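Local coordinates for beta-hexosaminidase (Neisseria gonorrhoeae, PDB 6JTJ), which probably cleaves terminal beta-1,4-linked N-acetylglucosamine from peptide-linked peptidoglycan fragments during cell-wall recycling, at residues 307-321 and 333-346. Residues are numbered along the deposited sequence; the frame is centred on the assembly and turned at random.
Sequences IKERARISFEAGCDI and ELRDGFTIPDNQDL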
loop_
_atom_site.group_PDB
_atom_site.type_symbol
_atom_site.label_atom_id
_atom_site.label_comp_id
_atom_site.label_asym_id
_atom_site.label_seq_id
_atom_site.Cartn_x
_atom_site.Cartn_y
_atom_site.Cartn_z
ATOM N N ILE C 307 17.205 14.698 -9.274
ATOM C CA ILE C 307 17.289 13.304 -9.684
ATOM C C ILE C 307 18.730 12.811 -9.784
ATOM O O ILE C 307 19.030 11.696 -9.337
ATOM C CB ILE C 307 16.538 13.050 -11.000
ATOM C CG1 ILE C 307 16.471 11.550 -11.300
ATOM C CG2 ILE C 307 17.168 13.804 -12.169
ATOM C CD1 ILE C 307 15.608 10.765 -10.330
ATOM N N LYS C 308 19.626 13.656 -10.300
ATOM C CA LYS C 308 21.037 13.301 -10.411
ATOM C C LYS C 308 21.599 12.970 -9.049
ATOM O O LYS C 308 22.336 11.996 -8.899
ATOM C CB LYS C 308 21.863 14.432 -11.035
ATOM C CG LYS C 308 21.656 14.592 -12.531
ATOM C CD LYS C 308 22.447 15.780 -13.080
ATOM C CE LYS C 308 22.351 15.888 -14.596
ATOM N NZ LYS C 308 23.062 14.770 -15.300
ATOM N N GLU C 309 21.268 13.786 -8.058
ATOM C CA GLU C 309 21.776 13.563 -6.719
ATOM C C GLU C 309 21.180 12.283 -6.110
ATOM O O GLU C 309 21.891 11.523 -5.460
ATOM C CB GLU C 309 21.513 14.798 -5.839
ATOM C CG GLU C 309 21.940 14.671 -4.387
ATOM C CD GLU C 309 23.427 14.422 -4.192
ATOM O OE1 GLU C 309 24.230 14.609 -5.130
ATOM O OE2 GLU C 309 23.808 14.020 -3.063
ATOM N N ARG C 310 19.881 12.082 -6.319
ATOM C CA ARG C 310 19.161 10.917 -5.783
ATOM C C ARG C 310 19.738 9.610 -6.376
ATOM O O ARG C 310 20.035 8.662 -5.637
ATOM C CB ARG C 310 17.620 11.054 -5.965
ATOM C CG ARG C 310 16.995 11.539 -4.686
ATOM C CD ARG C 310 15.501 11.687 -4.716
ATOM N NE ARG C 310 15.027 12.958 -5.268
ATOM C CZ ARG C 310 14.404 13.175 -6.438
ATOM N NH1 ARG C 310 14.045 14.423 -6.741
ATOM N NH2 ARG C 310 14.128 12.198 -7.306
ATOM N N ALA C 311 20.000 9.622 -7.684
ATOM C CA ALA C 311 20.697 8.507 -8.337
ATOM C C ALA C 311 22.107 8.299 -7.788
ATOM O O ALA C 311 22.500 7.166 -7.489
ATOM C CB ALA C 311 20.751 8.713 -9.826
ATOM N N ARG C 312 22.851 9.388 -7.616
ATOM C CA ARG C 312 24.204 9.312 -7.116
ATOM C C ARG C 312 24.252 8.604 -5.775
ATOM O O ARG C 312 25.110 7.737 -5.556
ATOM C CB ARG C 312 24.831 10.710 -6.995
ATOM C CG ARG C 312 26.322 10.709 -6.641
ATOM C CD ARG C 312 26.867 12.119 -6.366
ATOM N NE ARG C 312 26.365 12.660 -5.107
ATOM C CZ ARG C 312 26.776 12.277 -3.894
ATOM N NH1 ARG C 312 27.719 11.353 -3.742
ATOM N NH2 ARG C 312 26.232 12.823 -2.804
ATOM N N ILE C 313 23.365 8.989 -4.859
ATOM C CA ILE C 313 23.397 8.387 -3.518
ATOM C C ILE C 313 22.952 6.915 -3.566
ATOM O O ILE C 313 23.434 6.107 -2.793
ATOM C CB ILE C 313 22.636 9.198 -2.432
ATOM C CG1 ILE C 313 21.179 9.416 -2.800
ATOM C CG2 ILE C 313 23.333 10.538 -2.173
ATOM C CD1 ILE C 313 20.370 10.023 -1.666
ATOM N N SER C 314 22.066 6.583 -4.500
ATOM C CA SER C 314 21.683 5.191 -4.719
ATOM C C SER C 314 22.849 4.324 -5.181
ATOM O O SER C 314 23.100 3.274 -4.600
ATOM C CB SER C 314 20.559 5.079 -5.727
ATOM O OG SER C 314 19.393 5.705 -5.254
ATOM N N PHE C 315 23.550 4.756 -6.226
ATOM C CA PHE C 315 24.727 4.032 -6.705
ATOM C C PHE C 315 25.790 3.921 -5.633
ATOM O O PHE C 315 26.357 2.844 -5.424
ATOM C CB PHE C 315 25.358 4.704 -7.910
ATOM C CG PHE C 315 24.520 4.641 -9.138
ATOM C CD1 PHE C 315 24.087 3.420 -9.636
ATOM C CD2 PHE C 315 24.180 5.792 -9.815
ATOM C CE1 PHE C 315 23.298 3.358 -10.769
ATOM C CE2 PHE C 315 23.400 5.732 -10.953
ATOM C CZ PHE C 315 22.969 4.515 -11.437
ATOM N N GLU C 316 26.050 5.022 -4.949
ATOM C CA GLU C 316 27.034 5.052 -3.879
ATOM C C GLU C 316 26.678 4.077 -2.756
ATOM O O GLU C 316 27.571 3.465 -2.163
ATOM C CB GLU C 316 27.164 6.492 -3.356
ATOM C CG GLU C 316 27.902 6.676 -2.041
ATOM C CD GLU C 316 27.939 8.151 -1.599
ATOM O OE1 GLU C 316 26.968 8.638 -0.967
ATOM O OE2 GLU C 316 28.970 8.809 -1.851
ATOM N N ALA C 317 25.377 3.930 -2.460
ATOM C CA ALA C 317 24.924 2.973 -1.448
ATOM C C ALA C 317 25.104 1.495 -1.845
ATOM O O ALA C 317 25.164 0.630 -0.972
ATOM C CB ALA C 317 23.466 3.230 -1.084
ATOM N N GLY C 318 25.146 1.209 -3.144
ATOM C CA GLY C 318 25.372 -0.148 -3.632
ATOM C C GLY C 318 24.391 -0.655 -4.689
ATOM O O GLY C 318 24.532 -1.793 -5.139
ATOM N N CYS C 319 23.419 0.157 -5.098
ATOM C CA CYS C 319 22.513 -0.230 -6.172
ATOM C C CYS C 319 23.240 -0.291 -7.504
ATOM O O CYS C 319 24.087 0.554 -7.784
ATOM C CB CYS C 319 21.371 0.763 -6.307
ATOM S SG CYS C 319 20.352 0.957 -4.837
ATOM N N ASP C 320 22.917 -1.305 -8.310
ATOM C CA ASP C 320 23.460 -1.458 -9.659
ATOM C C ASP C 320 22.671 -0.631 -10.645
ATOM O O ASP C 320 23.247 -0.036 -11.567
ATOM C CB ASP C 320 23.375 -2.917 -10.114
ATOM C CG ASP C 320 24.266 -3.826 -9.328
ATOM O OD1 ASP C 320 25.501 -3.674 -9.408
ATOM O OD2 ASP C 320 23.746 -4.718 -8.631
ATOM N N ILE C 321 21.351 -0.614 -10.474
ATOM C CA ILE C 321 20.442 -0.091 -11.462
ATOM C C ILE C 321 19.361 0.747 -10.776
ATOM O O ILE C 321 18.764 0.300 -9.807
ATOM C CB ILE C 321 19.760 -1.231 -12.220
ATOM C CG1 ILE C 321 20.767 -1.995 -13.084
ATOM C CG2 ILE C 321 18.627 -0.715 -13.102
ATOM C CD1 ILE C 321 20.341 -3.407 -13.456
ATOM N N GLU C 333 16.500 14.589 -17.719
ATOM C CA GLU C 333 17.389 15.352 -16.863
ATOM C C GLU C 333 18.575 14.505 -16.389
ATOM O O GLU C 333 19.715 14.942 -16.432
ATOM C CB GLU C 333 16.604 15.891 -15.666
ATOM C CG GLU C 333 17.382 16.863 -14.800
ATOM C CD GLU C 333 16.587 17.359 -13.609
ATOM O OE1 GLU C 333 15.337 17.444 -13.707
ATOM O OE2 GLU C 333 17.219 17.684 -12.581
ATOM N N LEU C 334 18.295 13.295 -15.917
ATOM C CA LEU C 334 19.346 12.434 -15.384
ATOM C C LEU C 334 20.371 12.061 -16.451
ATOM O O LEU C 334 21.571 12.111 -16.196
ATOM C CB LEU C 334 18.739 11.161 -14.781
ATOM C CG LEU C 334 19.708 10.088 -14.287
ATOM C CD1 LEU C 334 20.598 10.611 -13.170
ATOM C CD2 LEU C 334 18.926 8.865 -13.834
ATOM N N ARG C 335 19.893 11.677 -17.631
ATOM C CA ARG C 335 20.792 11.166 -18.671
ATOM C C ARG C 335 21.677 12.238 -19.317
ATOM O O ARG C 335 22.740 11.928 -19.840
ATOM C CB ARG C 335 20.013 10.415 -19.742
ATOM C CG ARG C 335 19.162 11.270 -20.647
ATOM C CD ARG C 335 18.134 10.400 -21.331
ATOM N NE ARG C 335 17.250 11.151 -22.213
ATOM C CZ ARG C 335 17.491 11.418 -23.492
ATOM N NH1 ARG C 335 18.604 11.004 -24.081
ATOM N NH2 ARG C 335 16.599 12.107 -24.190
ATOM N N ASP C 336 21.241 13.494 -19.261
ATOM C CA ASP C 336 21.987 14.595 -19.860
ATOM C C ASP C 336 23.290 14.863 -19.117
ATOM O O ASP C 336 23.278 15.350 -17.981
ATOM C CB ASP C 336 21.129 15.860 -19.873
ATOM C CG ASP C 336 21.847 17.028 -20.489
ATOM O OD1 ASP C 336 22.278 16.910 -21.651
ATOM O OD2 ASP C 336 21.996 18.060 -19.810
ATOM N N GLY C 337 24.410 14.554 -19.762
ATOM C CA GLY C 337 25.725 14.705 -19.143
ATOM C C GLY C 337 26.012 13.663 -18.085
ATOM O O GLY C 337 26.849 13.871 -17.211
ATOM N N PHE C 338 25.293 12.541 -18.152
ATOM C CA PHE C 338 25.395 11.484 -17.142
ATOM C C PHE C 338 26.692 10.718 -17.303
ATOM O O PHE C 338 27.012 10.276 -18.393
ATOM C CB PHE C 338 24.219 10.516 -17.289
ATOM C CG PHE C 338 24.197 9.420 -16.263
ATOM C CD1 PHE C 338 23.878 9.695 -14.939
ATOM C CD2 PHE C 338 24.490 8.109 -16.622
ATOM C CE1 PHE C 338 23.857 8.682 -13.989
ATOM C CE2 PHE C 338 24.466 7.094 -15.681
ATOM C CZ PHE C 338 24.149 7.382 -14.362
ATOM N N THR C 339 27.446 10.584 -16.225
ATOM C CA THR C 339 28.615 9.709 -16.236
ATOM C C THR C 339 28.236 8.348 -15.655
ATOM O O THR C 339 27.720 8.260 -14.542
ATOM C CB THR C 339 29.816 10.304 -15.474
ATOM O OG1 THR C 339 30.177 11.543 -16.081
ATOM C CG2 THR C 339 31.026 9.355 -15.540
ATOM N N ILE C 340 28.464 7.303 -16.444
ATOM C CA ILE C 340 28.138 5.940 -16.039
ATOM C C ILE C 340 29.107 5.509 -14.954
ATOM O O ILE C 340 30.305 5.485 -15.185
ATOM C CB ILE C 340 28.209 4.982 -17.237
ATOM C CG1 ILE C 340 27.047 5.279 -18.183
ATOM C CG2 ILE C 340 28.178 3.527 -16.766
ATOM C CD1 ILE C 340 27.174 4.646 -19.556
ATOM N N PRO C 341 28.593 5.187 -13.751
ATOM C CA PRO C 341 29.536 4.796 -12.704
ATOM C C PRO C 341 30.268 3.536 -13.116
ATOM O O PRO C 341 29.690 2.668 -13.761
ATOM C CB PRO C 341 28.642 4.551 -11.477
ATOM C CG PRO C 341 27.355 5.226 -11.782
ATOM C CD PRO C 341 27.200 5.189 -13.274
ATOM N N ASP C 342 31.526 3.421 -12.724
ATOM C CA ASP C 342 32.282 2.240 -13.055
ATOM C C ASP C 342 31.708 1.037 -12.292
ATOM O O ASP C 342 31.675 1.026 -11.055
ATOM C CB ASP C 342 33.742 2.418 -12.708
ATOM C CG ASP C 342 34.593 1.290 -13.239
ATOM O OD1 ASP C 342 34.683 1.152 -14.475
ATOM O OD2 ASP C 342 35.187 0.549 -12.424
ATOM N N ASN C 343 31.230 0.045 -13.034
ATOM C CA ASN C 343 30.665 -1.171 -12.446
ATOM C C ASN C 343 30.934 -2.306 -13.404
ATOM O O ASN C 343 30.158 -2.547 -14.314
ATOM C CB ASN C 343 29.162 -0.987 -12.202
ATOM C CG ASN C 343 28.510 -2.175 -11.503
ATOM O OD1 ASN C 343 29.122 -3.222 -11.320
ATOM N ND2 ASN C 343 27.228 -2.014 -11.145
ATOM N N GLN C 344 32.072 -2.964 -13.211
ATOM C CA GLN C 344 32.505 -4.058 -14.071
ATOM C C GLN C 344 31.552 -5.254 -14.046
ATOM O O GLN C 344 31.603 -6.086 -14.940
ATOM C CB GLN C 344 33.890 -4.551 -13.652
ATOM C CG GLN C 344 35.012 -3.566 -13.870
ATOM C CD GLN C 344 36.284 -3.854 -13.066
ATOM O OE1 GLN C 344 37.000 -4.825 -13.328
ATOM N NE2 GLN C 344 36.590 -2.979 -12.097
ATOM N N ASP C 345 30.706 -5.341 -13.019
ATOM C CA ASP C 345 29.763 -6.445 -12.885
ATOM C C ASP C 345 28.419 -6.202 -13.565
ATOM O O ASP C 345 27.634 -7.129 -13.743
ATOM C CB ASP C 345 29.546 -6.722 -11.412
ATOM C CG ASP C 345 30.819 -7.151 -10.711
ATOM O OD1 ASP C 345 31.448 -8.111 -11.189
ATOM O OD2 ASP C 345 31.175 -6.555 -9.676
ATOM N N LEU C 346 28.164 -4.966 -13.987
ATOM C CA LEU C 346 26.841 -4.607 -14.456
ATOM C C LEU C 346 26.407 -5.465 -15.635
ATOM O O LEU C 346 25.279 -5.952 -15.662
ATOM C CB LEU C 346 26.772 -3.127 -14.825
ATOM C CG LEU C 346 25.360 -2.592 -15.165
ATOM C CD1 LEU C 346 24.298 -2.819 -14.096
ATOM C CD2 LEU C 346 25.390 -1.101 -15.484
HETATM O O HOH W 1 15.960 16.506 -10.433
HETATM O O HOH W 2 25.920 0.308 -11.651
#
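The Phe315 ring carries Pro341 on one face: CG of the proline sits 4.0 Å from the ring centroid and 18° off its normal, a CH-pi contact. Proline suits this place, since its rigid ring offers C-H groups to the aromatic face and its nitrogen carries no hydrogen. At the Phe315 edge, in plane, lies the carbonyl O of Asp320. Phe315 CE2 in turn lies in plane at the edge of the Phe338 ring, 3.9 Å from Phe338 CZ. Toward the start of helix 307-317, the small side chain of Ala311 lets Leu334 come close, CD1 to CB 3.8 Å, while Ile307 CG2 lies against Leu334 CB and the acid end of Glu333. A water links Glu333 OE2 to Ile307 N. Lys308 suits the rim because its long chain, extended beyond CG until it bends at chi4 (-69°), brings NZ to the end of helix 328-335, where it donates to Leu334 O and, at 2.8 Å, to Asp336 O, from above both carbonyl planes. At the far end the Asn343 amide lies nearly coplanar with the Asp320 carboxylate, and ND2 meets the anti lone pair of OD1 at 3.0 Å. Arg349 also pairs with OD1, and Arg282 with OD2, probably stabilising the negative charge, while Asn343 OD1 accepts from Asp345 N, a capping bond ahead of helix 346-352. Next to this pair, Leu346 CD1 packs against Ile321 CG1. The contact joins consecutive helices of the family 3 alpha/beta barrel, linked through strand 321-323, which lies parallel between strands 47-49 and 290-295; residues 336-346 run alongside helix 307-317 in its own direction.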